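Local structure of Lmo2241 protein (Listeria monocytogenes, 4HAM) at residues Leu32-Ile38 with Thr76-Thr82; Ile38-Phe44 with Val55-Tyr59. The protein probably binds DNA through a winged helix-turn-helix domain of the GntR family and so regulates transcription. All coordinates share one frame. Residue numbers count along the deposited sequence, not the author numbering.

Both interactions build the winged helix-turn-helix domain. Interaction 1 pairs the segment before the helix-turn-helix with the last strand of the wing. Interaction 2 packs the two helices of the helix-turn-helix on each other. The centres of the two contacts lie about 14 Å apart. Ile38 belongs to both: its NH bonds to Thr76 O in the sheet, and its side chain lies against Tyr59. Tyr59 also touches the sheet directly, with CE1 4.1 Å from Thr76 CG2. Along the chain, both segments of interaction 2 fall within the span that interaction 1 brings together. Glycerol molecules, probably from crystallisation, bond Lys37 N and Gln81 OE1 in interaction 1, Ser40 OG and Arg42 NH1 in interaction 2.

Interaction 1. Residues Leu32-Ile38 with Thr76-Thr82; sequences LQEGEKI and TFIANQT
Residues 37-38 pair antiparallel with strand residues 76-78, and the turn before them stays bonded to Ile78. The register sets Lys37 against Phe77 as a non-hydrogen-bonded pair, CA to CA 4.3 Å. Gln33 to Glu36 form a type II turn, closed by Glu36 N to Gln33 O at 3.0 Å. Gly35 sits at phi/psi 86/-11, where a CB would clash with the preceding carbonyl. Three backbone bonds join the segments: Gly35 N to Ile78 O at 2.8 Å, Ile78 N to Glu36 O at 2.9 Å, and Ile38 N to Thr76 O at 2.9 Å. A water takes the NH of Thr76 and donates to Ile38 O, each at 2.8 Å. Phe77 turns its backbone bonding to Ile69 of the next strand.

Glu34 is extended (chi1 and chi2 t). Its OE2 accepts Gln81 N at 2.9 Å, Thr82 N at 3.1 Å and Thr82 OG1 at 2.8 Å. This ties the turn to the chain leaving the strand. Glu36 OE1 accepts Gln33 N at 3.0 Å, while Glu36 OE2 bonds Ser1. Gln81 NE2 donates to Ala79 O at 3.2 Å and bonds Tyr107 of the second subunit; its OE1 bonds Lys84.

Ile78 (chi1 and chi2 m) packs inward, CG1 4.0 Å from Leu32 CB and CD1 3.8 Å from Ile38 CG2. Phe77 points to the same face as Lys37, with CE1 3.7 Å from Lys37 CB. A short strand ahead of the helix-turn-helix, paired with the last wing strand, is characteristic of the GntR-type winged helix-turn-helix.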
loop_
_atom_site.group_PDB
_atom_site.type_symbol
_atom_site.label_atom_id
_atom_site.label_comp_id
_atom_site.label_asym_id
_atom_site.label_seq_id
_atom_site.Cartn_x
_atom_site.Cartn_y
_atom_site.Cartn_z
ATOM N N LEU A 32 18.274 -15.408 3.588
ATOM C CA LEU A 32 17.685 -16.680 3.162
ATOM C C LEU A 32 17.973 -16.886 1.671
ATOM O O LEU A 32 17.785 -15.978 0.858
ATOM C CB LEU A 32 16.180 -16.695 3.435
ATOM C CG LEU A 32 15.766 -16.790 4.905
ATOM C CD1 LEU A 32 14.257 -16.513 5.086
ATOM C CD2 LEU A 32 16.129 -18.168 5.438
ATOM N N GLN A 33 18.449 -18.075 1.317
ATOM C CA GLN A 33 18.840 -18.367 -0.059
ATOM C C GLN A 33 17.911 -19.421 -0.643
ATOM O O GLN A 33 17.336 -20.201 0.096
ATOM C CB GLN A 33 20.265 -18.918 -0.083
ATOM C CG GLN A 33 21.327 -17.950 0.410
ATOM C CD GLN A 33 22.711 -18.567 0.398
ATOM O OE1 GLN A 33 22.984 -19.533 1.121
ATOM N NE2 GLN A 33 23.593 -18.023 -0.437
ATOM N N GLU A 34 17.795 -19.443 -1.969
ATOM C CA GLU A 34 17.026 -20.466 -2.671
ATOM C C GLU A 34 17.418 -21.845 -2.149
ATOM O O GLU A 34 18.604 -22.128 -1.967
ATOM C CB GLU A 34 17.274 -20.372 -4.185
ATOM C CG GLU A 34 16.546 -21.426 -5.017
ATOM C CD GLU A 34 16.759 -21.260 -6.520
ATOM O OE1 GLU A 34 16.602 -22.260 -7.260
ATOM O OE2 GLU A 34 17.075 -20.134 -6.962
ATOM N N GLY A 35 16.427 -22.682 -1.858
ATOM C CA GLY A 35 16.707 -24.049 -1.443
ATOM C C GLY A 35 16.956 -24.191 0.049
ATOM O O GLY A 35 17.013 -25.304 0.563
ATOM N N GLU A 36 17.110 -23.075 0.758
ATOM C CA GLU A 36 17.409 -23.162 2.183
ATOM C C GLU A 36 16.211 -23.684 2.988
ATOM O O GLU A 36 15.078 -23.279 2.764
ATOM C CB GLU A 36 17.857 -21.798 2.713
ATOM C CG GLU A 36 18.180 -21.773 4.178
ATOM C CD GLU A 36 18.935 -20.511 4.570
ATOM O OE1 GLU A 36 19.319 -19.733 3.668
ATOM O OE2 GLU A 36 19.139 -20.292 5.778
ATOM N N LYS A 37 16.467 -24.589 3.923
ATOM C CA LYS A 37 15.386 -25.138 4.740
ATOM C C LYS A 37 15.083 -24.167 5.871
ATOM O O LYS A 37 15.996 -23.755 6.580
ATOM C CB LYS A 37 15.801 -26.495 5.319
ATOM C CG LYS A 37 14.739 -27.159 6.189
ATOM C CD LYS A 37 15.149 -28.587 6.571
ATOM C CE LYS A 37 14.066 -29.263 7.393
ATOM N NZ LYS A 37 14.331 -30.714 7.610
ATOM N N ILE A 38 13.816 -23.788 6.032
ATOM C CA ILE A 38 13.442 -22.918 7.136
ATOM C C ILE A 38 12.723 -23.723 8.219
ATOM O O ILE A 38 12.497 -24.923 8.076
ATOM C CB ILE A 38 12.578 -21.713 6.684
ATOM C CG1 ILE A 38 11.250 -22.177 6.089
ATOM C CG2 ILE A 38 13.342 -20.868 5.661
ATOM C CD1 ILE A 38 10.337 -21.016 5.646
ATOM N N THR A 76 10.148 -27.352 4.819
ATOM C CA THR A 76 9.758 -26.160 4.080
ATOM C C THR A 76 11.031 -25.437 3.658
ATOM O O THR A 76 11.945 -25.270 4.463
ATOM C CB THR A 76 8.885 -25.235 4.956
ATOM O OG1 THR A 76 7.727 -25.958 5.390
ATOM C CG2 THR A 76 8.448 -23.993 4.177
ATOM N N PHE A 77 11.086 -25.018 2.396
ATOM C CA PHE A 77 12.317 -24.489 1.809
ATOM C C PHE A 77 12.033 -23.182 1.101
ATOM O O PHE A 77 10.901 -22.933 0.689
ATOM C CB PHE A 77 12.884 -25.478 0.789
ATOM C CG PHE A 77 13.108 -26.852 1.346
ATOM C CD1 PHE A 77 14.312 -27.174 1.966
ATOM C CD2 PHE A 77 12.100 -27.805 1.295
ATOM C CE1 PHE A 77 14.516 -28.436 2.504
ATOM C CE2 PHE A 77 12.295 -29.072 1.823
ATOM C CZ PHE A 77 13.497 -29.391 2.433
ATOM N N ILE A 78 13.059 -22.350 0.941
ATOM C CA ILE A 78 12.919 -21.170 0.104
ATOM C C ILE A 78 12.819 -21.610 -1.364
ATOM O O ILE A 78 13.614 -22.420 -1.837
ATOM C CB ILE A 78 14.095 -20.189 0.293
ATOM C CG1 ILE A 78 14.180 -19.739 1.756
ATOM C CG2 ILE A 78 13.961 -18.994 -0.649
ATOM C CD1 ILE A 78 12.872 -19.154 2.328
ATOM N N ALA A 79 11.829 -21.088 -2.080
ATOM C CA ALA A 79 11.559 -21.540 -3.448
ATOM C C ALA A 79 12.532 -20.954 -4.455
ATOM O O ALA A 79 13.307 -20.058 -4.126
ATOM C CB ALA A 79 10.119 -21.193 -3.832
ATOM N N ASN A 80 12.499 -21.476 -5.680
ATOM C CA ASN A 80 13.359 -20.984 -6.745
ATOM C C ASN A 80 13.306 -19.469 -6.881
ATOM O O ASN A 80 12.229 -18.868 -6.880
ATOM C CB ASN A 80 13.031 -21.665 -8.081
ATOM C CG ASN A 80 13.756 -21.028 -9.249
ATOM O OD1 ASN A 80 13.324 -20.000 -9.772
ATOM N ND2 ASN A 80 14.865 -21.636 -9.668
ATOM N N GLN A 81 14.483 -18.859 -6.972
ATOM C CA GLN A 81 14.606 -17.408 -7.000
ATOM C C GLN A 81 15.331 -16.956 -8.259
ATOM O O GLN A 81 15.168 -15.822 -8.708
ATOM C CB GLN A 81 15.370 -16.909 -5.763
ATOM C CG GLN A 81 14.664 -17.162 -4.431
ATOM C CD GLN A 81 13.369 -16.390 -4.315
ATOM O OE1 GLN A 81 13.279 -15.238 -4.747
ATOM N NE2 GLN A 81 12.355 -17.020 -3.740
ATOM N N THR A 82 16.133 -17.851 -8.826
ATOM C CA THR A 82 17.001 -17.511 -9.951
ATOM C C THR A 82 16.244 -17.131 -11.222
ATOM O O THR A 82 16.335 -15.994 -11.685
ATOM C CB THR A 82 18.000 -18.645 -10.270
ATOM O OG1 THR A 82 17.507 -19.884 -9.746
ATOM C CG2 THR A 82 19.361 -18.348 -9.656
HETATM O O HOH W 1 11.079 -27.199 7.414
#

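Interaction 2. Residues Ile38-Phe44 with Val55-Tyr59; sequences ILSIREF and VSKAY
This is a helix-helix contact within the helix-turn-helix of the winged domain. The start of helix 41-48 and the residues leading into it meet helix 52-64, which as the second helix of the motif is probably the recognition helix. Ile41 and Ser56 have the nearest CA atoms, 5.9 Å apart. Ser40 is the N-cap. It forms a capping box with Glu43: Glu43 N donates to Ser40 OG and Ser40 N to Glu43 OE1, both at 3.1 Å.

Ile41 (chi1 m, chi2 t) reaches across, with CD1 3.7 Å from Ser56 CA and CG1 3.6 Å from Tyr59 CD1. Phe44 (chi1 t) places CD2 3.7 Å from Val55 CG1 and 3.7 Å from Tyr59 CE2. Its ring also meets Ile19 of helix 15-29. Tyr59 (chi1 m) lies among Ile38, Ile41 and Phe44; Ile38 CD1 is 3.8 Å from its CZ. Tyr59 OH donates to Leu39 O at 2.6 Å.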
loop_
_atom_site.group_PDB
_atom_site.type_symbol
_atom_site.label_atom_id
_atom_site.label_comp_id
_atom_site.label_asym_id
_atom_site.label_seq_id
_atom_site.Cartn_x
_atom_site.Cartn_y
_atom_site.Cartn_z
ATOM N N ILE A 38 13.816 -23.788 6.032
ATOM C CA ILE A 38 13.442 -22.918 7.136
ATOM C C ILE A 38 12.723 -23.723 8.219
ATOM O O ILE A 38 12.497 -24.923 8.076
ATOM C CB ILE A 38 12.578 -21.713 6.684
ATOM C CG1 ILE A 38 11.250 -22.177 6.089
ATOM C CG2 ILE A 38 13.342 -20.868 5.661
ATOM C CD1 ILE A 38 10.337 -21.016 5.646
ATOM N N LEU A 39 12.388 -23.060 9.316
ATOM C CA LEU A 39 11.725 -23.735 10.415
ATOM C C LEU A 39 10.350 -24.229 10.019
ATOM O O LEU A 39 9.649 -23.595 9.228
ATOM C CB LEU A 39 11.587 -22.793 11.610
ATOM C CG LEU A 39 12.880 -22.361 12.284
ATOM C CD1 LEU A 39 12.538 -21.457 13.459
ATOM C CD2 LEU A 39 13.684 -23.579 12.739
ATOM N N SER A 40 9.954 -25.361 10.583
ATOM C CA SER A 40 8.619 -25.846 10.357
ATOM C C SER A 40 7.671 -24.881 11.053
ATOM O O SER A 40 8.094 -24.087 11.902
ATOM C CB SER A 40 8.453 -27.244 10.948
ATOM O OG SER A 40 8.470 -27.174 12.370
ATOM N N ILE A 41 6.395 -24.955 10.693
ATOM C CA ILE A 41 5.376 -24.116 11.309
ATOM C C ILE A 41 5.428 -24.219 12.827
ATOM O O ILE A 41 5.456 -23.205 13.506
ATOM C CB ILE A 41 3.973 -24.482 10.803
ATOM C CG1 ILE A 41 3.836 -24.074 9.337
ATOM C CG2 ILE A 41 2.907 -23.804 11.646
ATOM C CD1 ILE A 41 2.522 -24.492 8.728
ATOM N N ARG A 42 5.471 -25.438 13.356
ATOM C CA ARG A 42 5.461 -25.604 14.814
ATOM C C ARG A 42 6.735 -25.126 15.502
ATOM O O ARG A 42 6.664 -24.496 16.563
ATOM C CB ARG A 42 5.133 -27.034 15.224
ATOM C CG ARG A 42 3.665 -27.378 15.057
ATOM C CD ARG A 42 3.402 -28.864 15.243
ATOM N NE ARG A 42 1.995 -29.172 15.033
ATOM C CZ ARG A 42 1.539 -30.080 14.178
ATOM N NH1 ARG A 42 2.382 -30.792 13.442
ATOM N NH2 ARG A 42 0.232 -30.280 14.067
ATOM N N GLU A 43 7.883 -25.415 14.896
ATOM C CA GLU A 43 9.177 -24.969 15.420
ATOM C C GLU A 43 9.216 -23.451 15.451
ATOM O O GLU A 43 9.672 -22.840 16.418
ATOM C CB GLU A 43 10.335 -25.498 14.550
ATOM C CG GLU A 43 10.610 -26.986 14.689
ATOM C CD GLU A 43 11.513 -27.547 13.578
ATOM O OE1 GLU A 43 11.751 -26.867 12.546
ATOM O OE2 GLU A 43 11.984 -28.694 13.733
ATOM N N PHE A 44 8.725 -22.837 14.384
ATOM C CA PHE A 44 8.783 -21.390 14.258
ATOM C C PHE A 44 7.835 -20.740 15.278
ATOM O O PHE A 44 8.224 -19.799 15.971
ATOM C CB PHE A 44 8.429 -20.983 12.834
ATOM C CG PHE A 44 8.728 -19.550 12.505
ATOM C CD1 PHE A 44 9.647 -18.820 13.234
ATOM C CD2 PHE A 44 8.087 -18.936 11.452
ATOM C CE1 PHE A 44 9.915 -17.486 12.910
ATOM C CE2 PHE A 44 8.346 -17.608 11.132
ATOM C CZ PHE A 44 9.255 -16.886 11.860
ATOM N N VAL A 55 1.178 -18.640 12.285
ATOM C CA VAL A 55 2.337 -19.003 11.475
ATOM C C VAL A 55 1.931 -19.834 10.248
ATOM O O VAL A 55 2.488 -19.673 9.173
ATOM C CB VAL A 55 3.378 -19.767 12.317
ATOM C CG1 VAL A 55 4.565 -20.193 11.454
ATOM C CG2 VAL A 55 3.838 -18.895 13.490
ATOM N N SER A 56 0.947 -20.703 10.420
ATOM C CA SER A 56 0.444 -21.495 9.307
ATOM C C SER A 56 -0.145 -20.588 8.227
ATOM O O SER A 56 0.070 -20.791 7.027
ATOM C CB SER A 56 -0.601 -22.490 9.803
ATOM O OG SER A 56 -1.211 -23.159 8.716
ATOM N N LYS A 57 -0.865 -19.563 8.663
ATOM C CA LYS A 57 -1.468 -18.595 7.755
ATOM C C LYS A 57 -0.390 -17.850 6.951
ATOM O O LYS A 57 -0.523 -17.640 5.742
ATOM C CB LYS A 57 -2.324 -17.630 8.570
ATOM C CG LYS A 57 -3.200 -16.690 7.773
ATOM C CD LYS A 57 -4.289 -16.102 8.676
ATOM C CE LYS A 57 -4.885 -14.832 8.076
ATOM N NZ LYS A 57 -4.950 -14.926 6.593
ATOM N N ALA A 58 0.686 -17.461 7.633
ATOM C CA ALA A 58 1.803 -16.796 6.988
ATOM C C ALA A 58 2.499 -17.702 5.975
ATOM O O ALA A 58 2.824 -17.273 4.872
ATOM C CB ALA A 58 2.818 -16.318 8.046
ATOM N N TYR A 59 2.741 -18.946 6.360
ATOM C CA TYR A 59 3.390 -19.891 5.445
ATOM C C TYR A 59 2.526 -20.193 4.225
ATOM O O TYR A 59 3.042 -20.376 3.116
ATOM C CB TYR A 59 3.741 -21.193 6.170
ATOM C CG TYR A 59 5.083 -21.164 6.900
ATOM C CD1 TYR A 59 5.853 -22.317 7.003
ATOM C CD2 TYR A 59 5.565 -19.995 7.489
ATOM C CE1 TYR A 59 7.065 -22.318 7.666
ATOM C CE2 TYR A 59 6.790 -19.984 8.162
ATOM C CZ TYR A 59 7.532 -21.157 8.241
ATOM O OH TYR A 59 8.748 -21.183 8.890
#